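Local coordinates for protein CG14216 (Drosophila melanogaster, PDB 3P9Y) that probably removes phosphate from serine in the C-terminal domain repeats of RNA polymerase II, with a role in RNA processing and transcription termination, at residues L141-V146 with R189-S194. The protein carries 2 engineered substitutions. Residues are numbered along the deposited sequence; the frame is centred on the assembly and turned at random.
Sequences LNVDVV and RVILHS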
ATOM      1  N   LEU A 141      -7.463  -7.886  -0.664  1.00 15.04           N
ATOM      2  CA  LEU A 141      -8.481  -7.162   0.082  1.00 14.05           C
ATOM      3  C   LEU A 141      -8.395  -5.680  -0.239  1.00 15.19           C
ATOM      4  O   LEU A 141      -7.317  -5.091  -0.162  1.00 14.38           O
ATOM      5  CB  LEU A 141      -8.261  -7.356   1.582  1.00 14.78           C
ATOM      6  CG  LEU A 141      -8.219  -8.802   2.076  1.00 15.53           C
ATOM      7  CD1 LEU A 141      -7.677  -8.866   3.498  1.00 16.97           C
ATOM      8  CD2 LEU A 141      -9.607  -9.430   1.991  1.00 14.88           C
ATOM      9  N   ASN A 142      -9.518  -5.070  -0.603  1.00 14.81           N
ATOM     10  CA  ASN A 142      -9.530  -3.639  -0.867  1.00 15.65           C
ATOM     11  C   ASN A 142     -10.169  -2.882   0.273  1.00 15.32           C
ATOM     12  O   ASN A 142     -11.279  -3.195   0.694  1.00 14.72           O
ATOM     13  CB  ASN A 142     -10.281  -3.304  -2.154  1.00 15.23           C
ATOM     14  CG  ASN A 142     -10.196  -1.826  -2.496  1.00 16.36           C
ATOM     15  OD1 ASN A 142      -9.167  -1.343  -2.972  1.00 15.31           O
ATOM     16  ND2 ASN A 142     -11.274  -1.100  -2.239  1.00 16.68           N
ATOM     17  N   VAL A 143      -9.450  -1.880   0.762  1.00 15.51           N
ATOM     18  CA  VAL A 143      -9.950  -0.984   1.785  1.00 15.43           C
ATOM     19  C   VAL A 143      -9.737   0.440   1.282  1.00 16.51           C
ATOM     20  O   VAL A 143      -8.605   0.900   1.174  1.00 16.47           O
ATOM     21  CB  VAL A 143      -9.201  -1.168   3.111  1.00 16.95           C
ATOM     22  CG1 VAL A 143      -9.737  -0.203   4.155  1.00 17.09           C
ATOM     23  CG2 VAL A 143      -9.321  -2.609   3.602  1.00 18.54           C
ATOM     24  N   ASP A 144     -10.828   1.132   0.968  1.00 16.94           N
ATOM     25  CA  ASP A 144     -10.744   2.471   0.397  1.00 17.61           C
ATOM     26  C   ASP A 144     -10.037   3.455   1.313  1.00 17.19           C
ATOM     27  O   ASP A 144     -10.419   3.630   2.470  1.00 16.44           O
ATOM     28  CB  ASP A 144     -12.138   2.998   0.078  1.00 18.55           C
ATOM     29  CG  ASP A 144     -12.717   2.365  -1.163  1.00 22.64           C
ATOM     30  OD1 ASP A 144     -11.930   1.863  -1.996  1.00 21.83           O
ATOM     31  OD2 ASP A 144     -13.956   2.374  -1.313  1.00 26.16           O
ATOM     32  N   VAL A 145      -9.007   4.096   0.772  1.00 17.72           N
ATOM     33  CA  VAL A 145      -8.287   5.154   1.466  1.00 16.97           C
ATOM     34  C   VAL A 145      -8.288   6.406   0.594  1.00 17.63           C
ATOM     35  O   VAL A 145      -7.779   6.392  -0.525  1.00 17.10           O
ATOM     36  CB  VAL A 145      -6.826   4.756   1.741  1.00 17.90           C
ATOM     37  CG1 VAL A 145      -6.122   5.846   2.543  1.00 17.29           C
ATOM     38  CG2 VAL A 145      -6.754   3.412   2.481  1.00 16.44           C
ATOM     39  N   VAL A 146      -8.863   7.487   1.106  1.00 17.20           N
ATOM     40  CA  VAL A 146      -8.871   8.755   0.389  1.00 18.83           C
ATOM     41  C   VAL A 146      -7.438   9.258   0.249  1.00 19.51           C
ATOM     42  O   VAL A 146      -6.634   9.133   1.175  1.00 18.73           O
ATOM     43  CB  VAL A 146      -9.754   9.786   1.107  1.00 19.78           C
ATOM     44  CG1 VAL A 146      -9.657  11.151   0.427  1.00 20.21           C
ATOM     45  CG2 VAL A 146     -11.195   9.295   1.139  1.00 18.96           C
ATOM     46  N   ARG A 189     -17.357  -0.354   6.845  1.00 16.24           N
ATOM     47  CA  ARG A 189     -16.653  -0.165   5.583  1.00 16.50           C
ATOM     48  C   ARG A 189     -16.772  -1.418   4.737  1.00 16.13           C
ATOM     49  O   ARG A 189     -16.755  -2.535   5.257  1.00 15.97           O
ATOM     50  CB  ARG A 189     -15.174   0.126   5.819  1.00 18.05           C
ATOM     51  CG  ARG A 189     -14.890   1.412   6.570  1.00 20.23           C
ATOM     52  CD  ARG A 189     -13.431   1.435   7.014  1.00 19.86           C
ATOM     53  NE  ARG A 189     -13.144   2.525   7.943  1.00 20.88           N
ATOM     54  CZ  ARG A 189     -12.658   3.707   7.580  1.00 23.67           C
ATOM     55  NH1 ARG A 189     -12.390   3.974   6.301  1.00 23.79           N
ATOM     56  NH2 ARG A 189     -12.430   4.630   8.505  1.00 23.43           N
ATOM     57  N   VAL A 190     -16.885  -1.234   3.431  1.00 14.29           N
ATOM     58  CA  VAL A 190     -16.932  -2.361   2.524  1.00 14.93           C
ATOM     59  C   VAL A 190     -15.510  -2.808   2.199  1.00 15.26           C
ATOM     60  O   VAL A 190     -14.628  -1.994   1.934  1.00 14.73           O
ATOM     61  CB  VAL A 190     -17.678  -2.012   1.227  1.00 15.07           C
ATOM     62  CG1 VAL A 190     -17.524  -3.120   0.209  1.00 15.46           C
ATOM     63  CG2 VAL A 190     -19.149  -1.758   1.529  1.00 15.44           C
ATOM     64  N   ILE A 191     -15.303  -4.114   2.239  1.00 14.06           N
ATOM     65  CA  ILE A 191     -14.045  -4.704   1.831  1.00 14.27           C
ATOM     66  C   ILE A 191     -14.294  -5.546   0.589  1.00 15.17           C
ATOM     67  O   ILE A 191     -15.194  -6.389   0.581  1.00 16.05           O
ATOM     68  CB  ILE A 191     -13.480  -5.609   2.939  1.00 14.29           C
ATOM     69  CG1 ILE A 191     -13.206  -4.792   4.207  1.00 14.26           C
ATOM     70  CG2 ILE A 191     -12.201  -6.302   2.464  1.00 14.69           C
ATOM     71  CD1 ILE A 191     -12.715  -5.628   5.364  1.00 16.10           C
ATOM     72  N   LEU A 192     -13.521  -5.312  -0.466  1.00 13.60           N
ATOM     73  CA  LEU A 192     -13.583  -6.172  -1.642  1.00 15.60           C
ATOM     74  C   LEU A 192     -12.600  -7.313  -1.415  1.00 16.37           C
ATOM     75  O   LEU A 192     -11.487  -7.089  -0.941  1.00 15.11           O
ATOM     76  CB  LEU A 192     -13.215  -5.403  -2.917  1.00 14.93           C
ATOM     77  CG  LEU A 192     -13.902  -4.049  -3.118  1.00 16.10           C
ATOM     78  CD1 LEU A 192     -13.419  -3.398  -4.404  1.00 16.15           C
ATOM     79  CD2 LEU A 192     -15.424  -4.195  -3.132  1.00 15.97           C
ATOM     80  N   HIS A 193     -13.004  -8.532  -1.749  1.00 15.98           N
ATOM     81  CA  HIS A 193     -12.169  -9.694  -1.487  1.00 15.82           C
ATOM     82  C   HIS A 193     -12.127 -10.656  -2.667  1.00 17.67           C
ATOM     83  O   HIS A 193     -13.163 -11.004  -3.235  1.00 16.65           O
ATOM     84  CB  HIS A 193     -12.668 -10.437  -0.253  1.00 15.71           C
ATOM     85  CG  HIS A 193     -11.900 -11.687   0.044  1.00 16.87           C
ATOM     86  ND1 HIS A 193     -12.496 -12.840   0.510  1.00 17.25           N
ATOM     87  CD2 HIS A 193     -10.579 -11.962  -0.058  1.00 16.31           C
ATOM     88  CE1 HIS A 193     -11.574 -13.768   0.685  1.00 17.12           C
ATOM     89  NE2 HIS A 193     -10.404 -13.263   0.345  1.00 16.34           N
ATOM     90  N   SER A 194     -10.917 -11.068  -3.033  1.00 16.83           N
ATOM     91  CA  SER A 194     -10.723 -12.119  -4.020  1.00 19.03           C
ATOM     92  C   SER A 194      -9.663 -13.077  -3.507  1.00 20.12           C
ATOM     93  O   SER A 194      -8.716 -12.661  -2.838  1.00 17.87           O
ATOM     94  CB  SER A 194     -10.270 -11.534  -5.358  1.00 18.90           C
ATOM     95  OG  SER A 194     -11.280 -10.724  -5.928  1.00 17.92           O
TER
HETATM   96  O   HOH W   1     -13.828  -1.489  -0.645  1.00 17.78           O
HETATM   97  O   HOH W   2     -13.625   0.528   2.069  1.00 17.52           O
HETATM   98  O   HOH W   3     -12.411   2.430   3.775  1.00 18.36           O
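Leu141 and Asn142 pair with His193 and Leu192 at the one antiparallel edge of the five-stranded sheet of this fold, which resembles that of low-molecular-weight tyrosine phosphatases. The register rests on Asn142 and Leu192, a hydrogen-bonded pair: Asn142 N gives its hydrogen to Leu192 O at 2.8 Å, and Leu192 N returns a longer bond of 3.3 Å to Asn142 O. Both acceptors are met on a lone pair in the carbonyl plane. Each also receives a CA-H...O contact, from Leu141 CA to Leu192 O and from Ile191 CA to Asn142 O. On one face Asn142 and Leu192 lie side by side, CB to CB at 3.7 Å; CG of Leu192, anti to its own carbonyl carbon (chi1 -48°), runs alongside the asparagine CB. An alanine in place of Leu192 would probably leave the side of Asn142 and the nearby Tyr120 without their aliphatic cover, opening a gap on this face. The other face carries Leu141, whose CD2 approaches His193 CD2 obliquely at 3.4 Å and Ile191 CG2 at 4.1 Å. Beyond Asn142 the chains diverge and water replaces direct bonding: one molecule links Asp144 N to Val190 O, and another, in the guanidinium plane at its edge, joins Arg189 NH1 (3.0 Å) to Asp144 O. Strand 137-142 continues inward through backbone bonds of Leu141 to Ile112 and Thr114, whereas strand 192-197 is outermost in the chain. Helices 149-167 and 172-187, which fill most of the connection, pack against Leu141 and Ile191, while helix 117-128 meets Asn142 and Leu192 on the opposite face. His193 NE2 is hydrogen-bonded to His139 ND1, farther along the neighbouring strand.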